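Local structure of coronin (4OZU) at residues E246-D251 with D256-H261; V210-H213 with A218-C221; L61-I66 with I332-K337; T43-A48 with F90-L95. The protein binds actin, probably in its filament form, and contributes to host-cell invasion and egress by Toxoplasma gondii; this chain is its WD40 domain. One frame throughout, in Å; residues are numbered along the deposited sequence.

Contact 1 (E246-D251 with D256-H261)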
loop_
_atom_site.group_PDB
_atom_site.type_symbol
_atom_site.label_atom_id
_atom_site.label_comp_id
_atom_site.label_asym_id
_atom_site.label_seq_id
_atom_site.Cartn_x
_atom_site.Cartn_y
_atom_site.Cartn_z
ATOM N N GLU A 246 -17.158 7.429 -5.455
ATOM C CA GLU A 246 -16.691 8.804 -5.463
ATOM C C GLU A 246 -15.406 8.942 -4.663
ATOM O O GLU A 246 -14.954 7.995 -4.025
ATOM C CB GLU A 246 -17.764 9.729 -4.894
ATOM C CG GLU A 246 -18.215 9.331 -3.505
ATOM C CD GLU A 246 -19.293 10.240 -2.957
ATOM O OE1 GLU A 246 -20.167 10.666 -3.740
ATOM O OE2 GLU A 246 -19.256 10.537 -1.745
ATOM N N MET A 247 -14.829 10.134 -4.680
ATOM C CA MET A 247 -13.572 10.370 -3.993
ATOM C C MET A 247 -13.522 11.777 -3.435
ATOM O O MET A 247 -14.283 12.651 -3.853
ATOM C CB MET A 247 -12.395 10.155 -4.938
ATOM C CG MET A 247 -12.444 11.047 -6.154
ATOM S SD MET A 247 -11.164 10.663 -7.361
ATOM C CE MET A 247 -11.678 11.699 -8.730
ATOM N N ALA A 248 -12.610 11.985 -2.496
ATOM C CA ALA A 248 -12.446 13.283 -1.870
ATOM C C ALA A 248 -11.007 13.507 -1.448
ATOM O O ALA A 248 -10.290 12.561 -1.115
ATOM C CB ALA A 248 -13.368 13.420 -0.676
ATOM N N ILE A 249 -10.600 14.773 -1.499
ATOM C CA ILE A 249 -9.328 15.233 -0.953
ATOM C C ILE A 249 -9.627 16.049 0.300
ATOM O O ILE A 249 -10.514 16.905 0.286
ATOM C CB ILE A 249 -8.539 16.086 -1.967
ATOM C CG1 ILE A 249 -8.107 15.226 -3.159
ATOM C CG2 ILE A 249 -7.318 16.741 -1.295
ATOM C CD1 ILE A 249 -7.425 15.999 -4.271
ATOM N N TRP A 250 -8.894 15.760 1.370
ATOM C CA TRP A 250 -9.078 16.414 2.659
ATOM C C TRP A 250 -7.798 17.064 3.112
ATOM O O TRP A 250 -6.715 16.508 2.949
ATOM C CB TRP A 250 -9.518 15.417 3.729
ATOM C CG TRP A 250 -10.668 14.603 3.310
ATOM C CD1 TRP A 250 -10.635 13.462 2.559
ATOM C CD2 TRP A 250 -12.044 14.859 3.599
ATOM N NE1 TRP A 250 -11.906 12.989 2.370
ATOM C CE2 TRP A 250 -12.790 13.831 2.992
ATOM C CE3 TRP A 250 -12.716 15.857 4.306
ATOM C CZ2 TRP A 250 -14.176 13.773 3.076
ATOM C CZ3 TRP A 250 -14.087 15.798 4.389
ATOM C CH2 TRP A 250 -14.807 14.762 3.777
ATOM N N ASP A 251 -7.959 18.233 3.711
ATOM C CA ASP A 251 -6.890 18.946 4.387
ATOM C C ASP A 251 -7.086 18.754 5.885
ATOM O O ASP A 251 -8.063 19.243 6.453
ATOM C CB ASP A 251 -6.929 20.423 4.008
ATOM C CG ASP A 251 -5.856 21.245 4.697
ATOM O OD1 ASP A 251 -5.093 20.700 5.525
ATOM O OD2 ASP A 251 -5.782 22.456 4.404
ATOM N N ASP A 256 -13.169 20.026 7.907
ATOM C CA ASP A 256 -14.621 20.090 8.064
ATOM C C ASP A 256 -15.352 19.714 6.777
ATOM O O ASP A 256 -16.515 19.306 6.806
ATOM C CB ASP A 256 -15.041 21.493 8.510
ATOM C CG ASP A 256 -14.623 22.575 7.522
ATOM O OD1 ASP A 256 -13.600 22.394 6.822
ATOM O OD2 ASP A 256 -15.317 23.613 7.448
ATOM N N LYS A 257 -14.670 19.861 5.651
ATOM C CA LYS A 257 -15.266 19.592 4.351
ATOM C C LYS A 257 -14.160 19.250 3.380
ATOM O O LYS A 257 -13.017 19.659 3.586
ATOM C CB LYS A 257 -16.056 20.803 3.849
ATOM C CG LYS A 257 -15.167 22.007 3.550
ATOM C CD LYS A 257 -15.946 23.251 3.138
ATOM C CE LYS A 257 -14.982 24.383 2.796
ATOM N NZ LYS A 257 -15.659 25.656 2.402
ATOM N N PRO A 258 -14.486 18.504 2.315
ATOM C CA PRO A 258 -13.457 18.198 1.321
ATOM C C PRO A 258 -12.892 19.458 0.685
ATOM O O PRO A 258 -13.599 20.459 0.547
ATOM C CB PRO A 258 -14.201 17.357 0.270
ATOM C CG PRO A 258 -15.452 16.911 0.920
ATOM C CD PRO A 258 -15.795 17.938 1.952
ATOM N N VAL A 259 -11.614 19.399 0.329
ATOM C CA VAL A 259 -11.000 20.404 -0.517
ATOM C C VAL A 259 -11.494 20.193 -1.941
ATOM O O VAL A 259 -11.689 21.146 -2.700
ATOM C CB VAL A 259 -9.463 20.316 -0.469
ATOM C CG1 VAL A 259 -8.833 21.250 -1.502
ATOM C CG2 VAL A 259 -8.963 20.644 0.927
ATOM N N TYR A 260 -11.719 18.926 -2.274
ATOM C CA TYR A 260 -12.160 18.515 -3.596
ATOM C C TYR A 260 -12.991 17.234 -3.461
ATOM O O TYR A 260 -12.671 16.363 -2.645
ATOM C CB TYR A 260 -10.948 18.299 -4.515
ATOM C CG TYR A 260 -11.290 17.751 -5.880
ATOM C CD1 TYR A 260 -11.801 18.570 -6.874
ATOM C CD2 TYR A 260 -11.103 16.408 -6.168
ATOM C CE1 TYR A 260 -12.116 18.067 -8.121
ATOM C CE2 TYR A 260 -11.414 15.894 -7.411
ATOM C CZ TYR A 260 -11.917 16.724 -8.383
ATOM O OH TYR A 260 -12.219 16.199 -9.620
ATOM N N HIS A 261 -14.067 17.135 -4.233
ATOM C CA HIS A 261 -14.929 15.955 -4.211
ATOM C C HIS A 261 -15.432 15.687 -5.620
ATOM O O HIS A 261 -15.828 16.619 -6.327
ATOM C CB HIS A 261 -16.108 16.164 -3.253
ATOM C CG HIS A 261 -17.018 14.978 -3.130
ATOM N ND1 HIS A 261 -18.027 14.716 -4.031
ATOM C CD2 HIS A 261 -17.078 13.994 -2.201
ATOM C CE1 HIS A 261 -18.665 13.616 -3.670
ATOM N NE2 HIS A 261 -18.109 13.159 -2.560
HETATM O O HOH W 1 -10.521 19.114 4.309
#

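Contact 2 (V210-H213 with A218-C221)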
loop_
_atom_site.group_PDB
_atom_site.type_symbol
_atom_site.label_atom_id
_atom_site.label_comp_id
_atom_site.label_asym_id
_atom_site.label_seq_id
_atom_site.Cartn_x
_atom_site.Cartn_y
_atom_site.Cartn_z
ATOM N N VAL A 210 -13.999 13.101 10.527
ATOM C CA VAL A 210 -15.045 13.652 9.676
ATOM C C VAL A 210 -15.766 12.540 8.923
ATOM O O VAL A 210 -15.166 11.529 8.566
ATOM C CB VAL A 210 -14.469 14.679 8.663
ATOM C CG1 VAL A 210 -13.591 13.992 7.619
ATOM C CG2 VAL A 210 -15.589 15.474 7.999
ATOM N N ALA A 211 -17.058 12.734 8.696
ATOM C CA ALA A 211 -17.825 11.841 7.845
ATOM C C ALA A 211 -17.341 12.043 6.414
ATOM O O ALA A 211 -17.529 13.120 5.853
ATOM C CB ALA A 211 -19.315 12.128 7.970
ATOM N N CYS A 212 -16.706 11.032 5.826
ATOM C CA CYS A 212 -16.039 11.243 4.541
ATOM C C CYS A 212 -16.906 10.887 3.335
ATOM O O CYS A 212 -16.778 11.529 2.293
ATOM C CB CYS A 212 -14.721 10.465 4.491
ATOM S SG CYS A 212 -14.845 8.679 4.701
ATOM N N HIS A 213 -17.782 9.886 3.470
ATOM C CA HIS A 213 -18.730 9.535 2.414
ATOM C C HIS A 213 -20.034 9.022 3.022
ATOM O O HIS A 213 -20.028 8.451 4.108
ATOM C CB HIS A 213 -18.108 8.504 1.467
ATOM C CG HIS A 213 -16.858 8.992 0.804
ATOM N ND1 HIS A 213 -16.878 9.770 -0.334
ATOM C CD2 HIS A 213 -15.555 8.834 1.129
ATOM C CE1 HIS A 213 -15.639 10.068 -0.682
ATOM N NE2 HIS A 213 -14.816 9.508 0.189
ATOM N N ALA A 218 -17.761 0.340 1.895
ATOM C CA ALA A 218 -16.508 0.667 2.568
ATOM C C ALA A 218 -15.740 1.834 1.958
ATOM O O ALA A 218 -15.509 1.878 0.743
ATOM C CB ALA A 218 -15.606 -0.562 2.594
ATOM N N CYS A 219 -15.345 2.767 2.828
ATOM C CA CYS A 219 -14.435 3.853 2.473
ATOM C C CYS A 219 -12.989 3.410 2.668
ATOM O O CYS A 219 -12.700 2.595 3.547
ATOM C CB CYS A 219 -14.713 5.095 3.323
ATOM S SG CYS A 219 -16.414 5.670 3.255
ATOM N N LYS A 220 -12.088 3.933 1.840
ATOM C CA LYS A 220 -10.671 3.596 1.934
ATOM C C LYS A 220 -9.889 4.889 1.837
ATOM O O LYS A 220 -10.333 5.819 1.177
ATOM C CB LYS A 220 -10.257 2.633 0.814
ATOM C CG LYS A 220 -11.023 1.320 0.772
ATOM C CD LYS A 220 -10.509 0.330 1.805
ATOM C CE LYS A 220 -11.330 -0.948 1.794
ATOM N NZ LYS A 220 -10.817 -1.989 2.739
ATOM N N CYS A 221 -8.729 4.958 2.479
ATOM C CA CYS A 221 -7.931 6.172 2.416
ATOM C C CYS A 221 -6.468 5.894 2.125
ATOM O O CYS A 221 -5.995 4.768 2.221
ATOM C CB CYS A 221 -8.041 6.968 3.718
ATOM S SG CYS A 221 -7.091 6.284 5.119
#

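Contact 3 (L61-I66 with I332-K337)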
loop_
_atom_site.group_PDB
_atom_site.type_symbol
_atom_site.label_atom_id
_atom_site.label_comp_id
_atom_site.label_asym_id
_atom_site.label_seq_id
_atom_site.Cartn_x
_atom_site.Cartn_y
_atom_site.Cartn_z
ATOM N N LEU A 61 7.972 -14.998 -3.997
ATOM C CA LEU A 61 8.574 -15.101 -5.322
ATOM C C LEU A 61 9.628 -14.025 -5.484
ATOM O O LEU A 61 9.529 -12.965 -4.868
ATOM C CB LEU A 61 7.520 -14.934 -6.419
ATOM C CG LEU A 61 6.444 -16.001 -6.614
ATOM C CD1 LEU A 61 5.467 -16.046 -5.453
ATOM C CD2 LEU A 61 5.710 -15.724 -7.915
ATOM N N ARG A 62 10.626 -14.280 -6.319
ATOM C CA ARG A 62 11.545 -13.221 -6.708
ATOM C C ARG A 62 10.949 -12.449 -7.878
ATOM O O ARG A 62 10.518 -13.037 -8.868
ATOM C CB ARG A 62 12.918 -13.786 -7.069
ATOM C CG ARG A 62 13.654 -14.377 -5.872
ATOM C CD ARG A 62 15.128 -14.640 -6.160
ATOM N NE ARG A 62 15.850 -13.405 -6.465
ATOM C CZ ARG A 62 16.239 -13.025 -7.682
ATOM N NH1 ARG A 62 15.997 -13.783 -8.748
ATOM N NH2 ARG A 62 16.885 -11.877 -7.835
ATOM N N LEU A 63 10.919 -11.125 -7.742
ATOM C CA LEU A 63 10.378 -10.237 -8.764
ATOM C C LEU A 63 11.012 -10.497 -10.133
ATOM O O LEU A 63 10.334 -10.469 -11.159
ATOM C CB LEU A 63 10.595 -8.780 -8.337
ATOM C CG LEU A 63 10.005 -7.663 -9.192
ATOM C CD1 LEU A 63 8.499 -7.737 -9.223
ATOM C CD2 LEU A 63 10.458 -6.319 -8.653
ATOM N N ALA A 64 12.310 -10.784 -10.135
ATOM C CA ALA A 64 13.055 -10.961 -11.374
ATOM C C ALA A 64 12.767 -12.298 -12.060
ATOM O O ALA A 64 12.934 -12.425 -13.277
ATOM C CB ALA A 64 14.543 -10.833 -11.099
ATOM N N ASP A 65 12.338 -13.289 -11.289
ATOM C CA ASP A 65 12.173 -14.641 -11.817
ATOM C C ASP A 65 10.770 -14.853 -12.372
ATOM O O ASP A 65 9.987 -15.649 -11.849
ATOM C CB ASP A 65 12.479 -15.675 -10.731
ATOM C CG ASP A 65 13.950 -15.689 -10.337
ATOM O OD1 ASP A 65 14.794 -15.252 -11.153
ATOM O OD2 ASP A 65 14.261 -16.141 -9.213
ATOM N N ILE A 66 10.464 -14.130 -13.442
ATOM C CA ILE A 66 9.159 -14.219 -14.072
ATOM C C ILE A 66 9.095 -15.480 -14.932
ATOM O O ILE A 66 10.126 -16.000 -15.373
ATOM C CB ILE A 66 8.865 -12.959 -14.920
ATOM C CG1 ILE A 66 7.382 -12.905 -15.304
ATOM C CG2 ILE A 66 9.768 -12.909 -16.149
ATOM C CD1 ILE A 66 6.872 -11.494 -15.573
ATOM N N ILE A 332 6.979 4.347 -14.751
ATOM C CA ILE A 332 6.935 5.090 -13.490
ATOM C C ILE A 332 6.247 4.298 -12.376
ATOM O O ILE A 332 6.450 4.572 -11.194
ATOM C CB ILE A 332 6.244 6.461 -13.652
ATOM C CG1 ILE A 332 4.758 6.314 -13.959
ATOM C CG2 ILE A 332 6.945 7.279 -14.742
ATOM C CD1 ILE A 332 4.002 7.612 -13.823
ATOM N N GLY A 333 5.435 3.319 -12.755
ATOM C CA GLY A 333 4.806 2.438 -11.788
ATOM C C GLY A 333 4.509 1.088 -12.401
ATOM O O GLY A 333 4.490 0.944 -13.633
ATOM N N ARG A 334 4.299 0.090 -11.550
ATOM C CA ARG A 334 3.934 -1.239 -12.029
ATOM C C ARG A 334 3.002 -1.931 -11.052
ATOM O O ARG A 334 3.294 -2.039 -9.858
ATOM C CB ARG A 334 5.179 -2.101 -12.264
ATOM C CG ARG A 334 4.886 -3.381 -13.036
ATOM C CD ARG A 334 6.078 -4.340 -13.038
ATOM N NE ARG A 334 7.336 -3.675 -13.375
ATOM C CZ ARG A 334 8.540 -4.170 -13.099
ATOM N NH1 ARG A 334 8.663 -5.349 -12.498
ATOM N NH2 ARG A 334 9.629 -3.492 -13.429
ATOM N N MET A 335 1.868 -2.374 -11.574
ATOM C CA MET A 335 0.926 -3.171 -10.805
ATOM C C MET A 335 1.181 -4.649 -11.052
ATOM O O MET A 335 1.457 -5.055 -12.175
ATOM C CB MET A 335 -0.509 -2.818 -11.189
ATOM C CG MET A 335 -1.574 -3.624 -10.468
ATOM S SD MET A 335 -3.203 -3.393 -11.211
ATOM C CE MET A 335 -3.475 -1.655 -10.904
ATOM N N LEU A 336 1.096 -5.439 -9.990
ATOM C CA LEU A 336 1.049 -6.888 -10.106
ATOM C C LEU A 336 -0.391 -7.276 -9.841
ATOM O O LEU A 336 -0.903 -7.071 -8.743
ATOM C CB LEU A 336 2.004 -7.562 -9.122
ATOM C CG LEU A 336 3.466 -7.142 -9.292
ATOM C CD1 LEU A 336 4.338 -7.683 -8.166
ATOM C CD2 LEU A 336 3.982 -7.618 -10.644
ATOM N N LYS A 337 -1.037 -7.799 -10.872
ATOM C CA LYS A 337 -2.463 -8.106 -10.852
ATOM C C LYS A 337 -2.695 -9.613 -10.779
ATOM O O LYS A 337 -2.339 -10.316 -11.704
ATOM C CB LYS A 337 -3.118 -7.534 -12.117
ATOM C CG LYS A 337 -4.595 -7.850 -12.283
ATOM C CD LYS A 337 -5.035 -7.593 -13.717
ATOM C CE LYS A 337 -6.444 -8.107 -13.970
ATOM N NZ LYS A 337 -6.657 -8.397 -15.414
#

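Contact 4 (T43-A48 with F90-L95). With ACT (acetate ion), chain C.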
loop_
_atom_site.group_PDB
_atom_site.type_symbol
_atom_site.label_atom_id
_atom_site.label_comp_id
_atom_site.label_asym_id
_atom_site.label_seq_id
_atom_site.Cartn_x
_atom_site.Cartn_y
_atom_site.Cartn_z
ATOM N N THR A 43 11.715 -4.400 -3.627
ATOM C CA THR A 43 12.547 -4.314 -4.822
ATOM C C THR A 43 13.016 -5.685 -5.300
ATOM O O THR A 43 13.536 -5.798 -6.405
ATOM C CB THR A 43 13.782 -3.426 -4.597
ATOM O OG1 THR A 43 14.564 -3.939 -3.511
ATOM C CG2 THR A 43 13.358 -1.996 -4.299
ATOM N N GLU A 44 12.815 -6.717 -4.479
ATOM C CA GLU A 44 13.359 -8.049 -4.756
ATOM C C GLU A 44 12.290 -9.136 -4.804
ATOM O O GLU A 44 12.374 -10.053 -5.627
ATOM C CB GLU A 44 14.399 -8.412 -3.691
ATOM C CG GLU A 44 15.073 -9.771 -3.857
ATOM C CD GLU A 44 16.208 -9.740 -4.858
ATOM O OE1 GLU A 44 16.384 -8.702 -5.532
ATOM O OE2 GLU A 44 16.931 -10.754 -4.963
ATOM N N TYR A 45 11.295 -9.035 -3.928
ATOM C CA TYR A 45 10.341 -10.124 -3.710
ATOM C C TYR A 45 8.891 -9.723 -3.934
ATOM O O TYR A 45 8.524 -8.553 -3.838
ATOM C CB TYR A 45 10.463 -10.677 -2.284
ATOM C CG TYR A 45 11.856 -11.093 -1.894
ATOM C CD1 TYR A 45 12.500 -12.120 -2.561
ATOM C CD2 TYR A 45 12.521 -10.474 -0.843
ATOM C CE1 TYR A 45 13.774 -12.505 -2.220
ATOM C CE2 TYR A 45 13.798 -10.857 -0.485
ATOM C CZ TYR A 45 14.420 -11.874 -1.184
ATOM O OH TYR A 45 15.691 -12.278 -0.855
ATOM N N ILE A 46 8.076 -10.731 -4.215
ATOM C CA ILE A 46 6.629 -10.608 -4.242
ATOM C C ILE A 46 6.069 -11.526 -3.159
ATOM O O ILE A 46 6.495 -12.672 -3.055
ATOM C CB ILE A 46 6.039 -11.020 -5.614
ATOM C CG1 ILE A 46 6.613 -10.157 -6.742
ATOM C CG2 ILE A 46 4.519 -10.939 -5.597
ATOM C CD1 ILE A 46 6.373 -10.739 -8.128
ATOM N N ALA A 47 5.125 -11.030 -2.365
ATOM C CA ALA A 47 4.416 -11.870 -1.405
ATOM C C ALA A 47 2.990 -12.075 -1.890
ATOM O O ALA A 47 2.305 -11.112 -2.232
ATOM C CB ALA A 47 4.428 -11.240 -0.020
ATOM N N ALA A 48 2.544 -13.326 -1.920
ATOM C CA ALA A 48 1.175 -13.641 -2.316
ATOM C C ALA A 48 0.612 -14.774 -1.455
ATOM O O ALA A 48 1.169 -15.872 -1.441
ATOM C CB ALA A 48 1.124 -14.019 -3.791
ATOM N N PHE A 90 12.567 -0.388 4.386
ATOM C CA PHE A 90 14.015 -0.218 4.484
ATOM C C PHE A 90 14.820 -1.501 4.334
ATOM O O PHE A 90 15.880 -1.501 3.723
ATOM C CB PHE A 90 14.346 0.425 5.821
ATOM C CG PHE A 90 13.465 1.591 6.148
ATOM C CD1 PHE A 90 13.493 2.735 5.366
ATOM C CD2 PHE A 90 12.604 1.542 7.228
ATOM C CE1 PHE A 90 12.678 3.800 5.659
ATOM C CE2 PHE A 90 11.792 2.617 7.528
ATOM C CZ PHE A 90 11.827 3.738 6.743
ATOM N N TYR A 91 14.307 -2.585 4.904
ATOM C CA TYR A 91 15.058 -3.825 5.031
ATOM C C TYR A 91 14.467 -4.887 4.123
ATOM O O TYR A 91 13.323 -5.312 4.299
ATOM C CB TYR A 91 15.060 -4.264 6.493
ATOM C CG TYR A 91 15.435 -3.113 7.398
ATOM C CD1 TYR A 91 16.606 -2.398 7.187
ATOM C CD2 TYR A 91 14.600 -2.702 8.425
ATOM C CE1 TYR A 91 16.946 -1.332 7.994
ATOM C CE2 TYR A 91 14.933 -1.633 9.237
ATOM C CZ TYR A 91 16.104 -0.953 9.017
ATOM O OH TYR A 91 16.436 0.114 9.824
ATOM N N ARG A 92 15.265 -5.281 3.136
ATOM C CA ARG A 92 14.808 -6.122 2.042
ATOM C C ARG A 92 14.269 -7.477 2.481
ATOM O O ARG A 92 13.447 -8.076 1.784
ATOM C CB ARG A 92 15.951 -6.345 1.059
ATOM C CG ARG A 92 15.513 -7.071 -0.183
ATOM C CD ARG A 92 15.988 -6.375 -1.427
ATOM N NE ARG A 92 17.316 -6.836 -1.822
ATOM C CZ ARG A 92 18.394 -6.061 -1.925
ATOM N NH1 ARG A 92 18.334 -4.759 -1.669
ATOM N NH2 ARG A 92 19.548 -6.596 -2.297
ATOM N N ASP A 93 14.744 -7.956 3.626
ATOM C CA ASP A 93 14.418 -9.300 4.095
ATOM C C ASP A 93 13.313 -9.310 5.145
ATOM O O ASP A 93 12.951 -10.373 5.651
ATOM C CB ASP A 93 15.673 -9.977 4.662
ATOM C CG ASP A 93 16.377 -9.137 5.716
ATOM O OD1 ASP A 93 16.103 -7.919 5.817
ATOM O OD2 ASP A 93 17.229 -9.700 6.440
ATOM N N ILE A 94 12.773 -8.136 5.461
ATOM C CA ILE A 94 11.799 -7.999 6.540
ATOM C C ILE A 94 10.403 -7.687 6.017
ATOM O O ILE A 94 10.210 -6.804 5.184
ATOM C CB ILE A 94 12.221 -6.890 7.528
ATOM C CG1 ILE A 94 13.564 -7.239 8.180
ATOM C CG2 ILE A 94 11.152 -6.660 8.595
ATOM C CD1 ILE A 94 13.551 -8.505 9.022
ATOM N N LEU A 95 9.419 -8.415 6.521
ATOM C CA LEU A 95 8.039 -8.112 6.197
ATOM C C LEU A 95 7.145 -8.439 7.374
ATOM O O LEU A 95 7.558 -9.125 8.317
ATOM C CB LEU A 95 7.587 -8.884 4.954
ATOM C CG LEU A 95 7.548 -10.411 5.058
ATOM C CD1 LEU A 95 6.550 -10.962 4.064
ATOM C CD2 LEU A 95 8.924 -11.031 4.802
HETATM C C ACT C . 13.873 -2.912 -0.368
HETATM O O ACT C . 15.015 -3.219 -0.770
HETATM O OXT ACT C . 12.954 -3.004 -1.206
HETATM C CH3 ACT C . 13.627 -2.452 1.036
#

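Contact 1 (E246-D251 with D256-H261)
I249 and Y260 form the dense half of this hairpin. I249 N donates to Y260 O at 2.9 Å, while I249 O accepts from V259 N at 2.7 Å and, weakly, from Y260 N at 3.5 Å. V259 and Y260 thus both stand opposite I249, a classic beta bulge in the hairpin partner of strand 245-251. On the face shared by I249 and Y260, their CB atoms lie 4.1 Å apart, and M247 CE reaches the edge of the Y260 ring. On the other face the ring of P258 lies over the indole of W250, with P258 CG 4.0 Å from the centroid of the six-membered ring, a CH-pi contact.

The outer side is looser. K257 points away, exposed, and a water accepts from D251 N and lies 2.7 Å from K257 O, a probable bridge.

H261, though exposed and about 3 Å from a bound Tris molecule, donates a hydrogen bond from NE2 to E246 OE2 (3.0 Å, 158° at the hydrogen). The oxygen lies in the imidazole plane but is met from above the carboxylate, the two planes standing 88° apart. Because H213 ND1 also bonds E246 OE2, one carboxylate oxygen serves two imidazoles, which would probably stabilise its negative charge and fix both rings.

Contact 2 (V210-H213 with A218-C221)
C212 and C219 meet sulfur to sulfur, an apolar touch, and C219 is shared between C212 and H213. The two SG atoms, of C212 and C219, are 3.7 Å apart, far longer than a disulfide, so the thiols simply pack. C212 SG sits between its own backbone N and carbonyl carbon (chi1 59°), which turns it toward 218-221. C219 was modelled in two conformers, and the details hold for the one described here.

The second interaction is between sulfur and ring. C219 SG approaches the imidazole of H213 at its edge, 4.9 Å from the ring centroid and 74° off the normal, and touches H213 CB at 3.8 Å on the way. No hydrogen bond links the two segments.

Polar bonding runs elsewhere. C212 O bonds a bound Tris molecule, probably from the crystallisation liquor. H213 NE2 is paired with T236 OG1, which also takes the indole N-H of W250, and this chain of groups resembles the Trp-Ser/Thr-His-Asp structural tetrad of WD40 blades, with glutamate E246 in the place of the usual aspartate and the histidine, as is usual, in the loop leading into a blade's innermost strand.

Contact 3 (L61-I66 with I332-K337)
The backbones stay well apart: strand 58-62 ends in a type I turn from R62 to D65, and the closest CA atoms of the two segments, those of L63 and L336, are 10.0 Å apart, so side chains alone bridge the gap. L63 does the bridging, burying about as much surface as R334 and L336 together. Its CG lies anti to the backbone N (chi1 -175°), sending the isobutyl group from the turn toward the strand, and CD1 is the methyl that arrives. L63 CD1 lies 4.3 Å from L336 CD1, methyl against methyl. L63 and R334 come from opposite directions, and L63 CD1 reaches R334 NH1, a methyl carbon against a guanidinium nitrogen at 4.1 Å, a van der Waals touch. The R62-D65 salt bridge and the bond from D65 N to R62 O hold the turn that carries L63.

The strands belong to neighbouring blades of the WD40 propeller. In the blade of 331-339 the N-terminal strand 16-25 pairs with strand 343-350 from near the other end of the chain, the ring closure familiar from WD40 propellers. W20 of that N-terminal strand packs on R334, and Y24 OH bonds L63 O.

The arginine's charge is met away from the leucine: the R334 chain bends at chi3 (-48°), and its NE forms a salt bridge with E331. I46 touches both L63 and L336, extending the apolar patch.

Contact 4 (T43-A48 with F90-L95)
R92 gives up far more surface than any other residue here, folding its aliphatic shaft against T43 and E44. Its CG sets out anti to the backbone N (chi1 -173°), and bends at chi2 and chi3 then bring R92 CD against E44 CB at 3.4 Å and beside T43 OG1 at 3.5 Å. R92 sits in the type I turn from Y91 to I94, before the second strand of its WD40 blade; the other segment is the start of strand 45-49, in the adjoining blade, and the two residues before it.

Y45 is the second contributor. It presents its ring edge to the backbone of R92, with Y45 CE2 3.6 Å from R92 O, which lies near the ring plane. One face of the ring is topped by E44 CG, 3.4 Å above its centre. R92 O also accepts a bond from N42 ND2.

E44 offers R92 mainly its CB. Its OE1 stands 4.3 Å from R92 NE, well out of the guanidinium plane, and no N-H points at it; E44 OE2 pairs with R62 instead. An acetate ion lies at the junction, held by T43 N, which donates to OXT at 3.1 Å, while T43 OG1 lies within bonding range of both oxygens. Acetate O also lies near the guanidinium plane, but 3.8 Å from R92 NH1. Although the acetate probably came from the crystallisation liquor, its position implies that this corner, with a backbone N-H, a hydroxyl and a nearby arginine, can accommodate a small anion.

How the contacts relate
The four contacts form two pairs on opposite sides of the propeller's centre. Contacts 1 and 2, centres about 10 Å apart, touch directly, W250 CZ2 packing 3.5 Å from C212 CA. Both lie beside the bound Tris molecule. Contacts 3 and 4, about 12 Å apart between centres, share a sheet, with L61 O 2.7 Å from I46 N and L63 N 2.8 Å from E44 O. Their segments alternate along the chain. Between the pairs nothing touches; contacts 2 and 3 come within about 14 Å at their nearest atoms. Contact 3 spans the sequence holding contacts 1 and 2, and contact 4 alone carries the acetate.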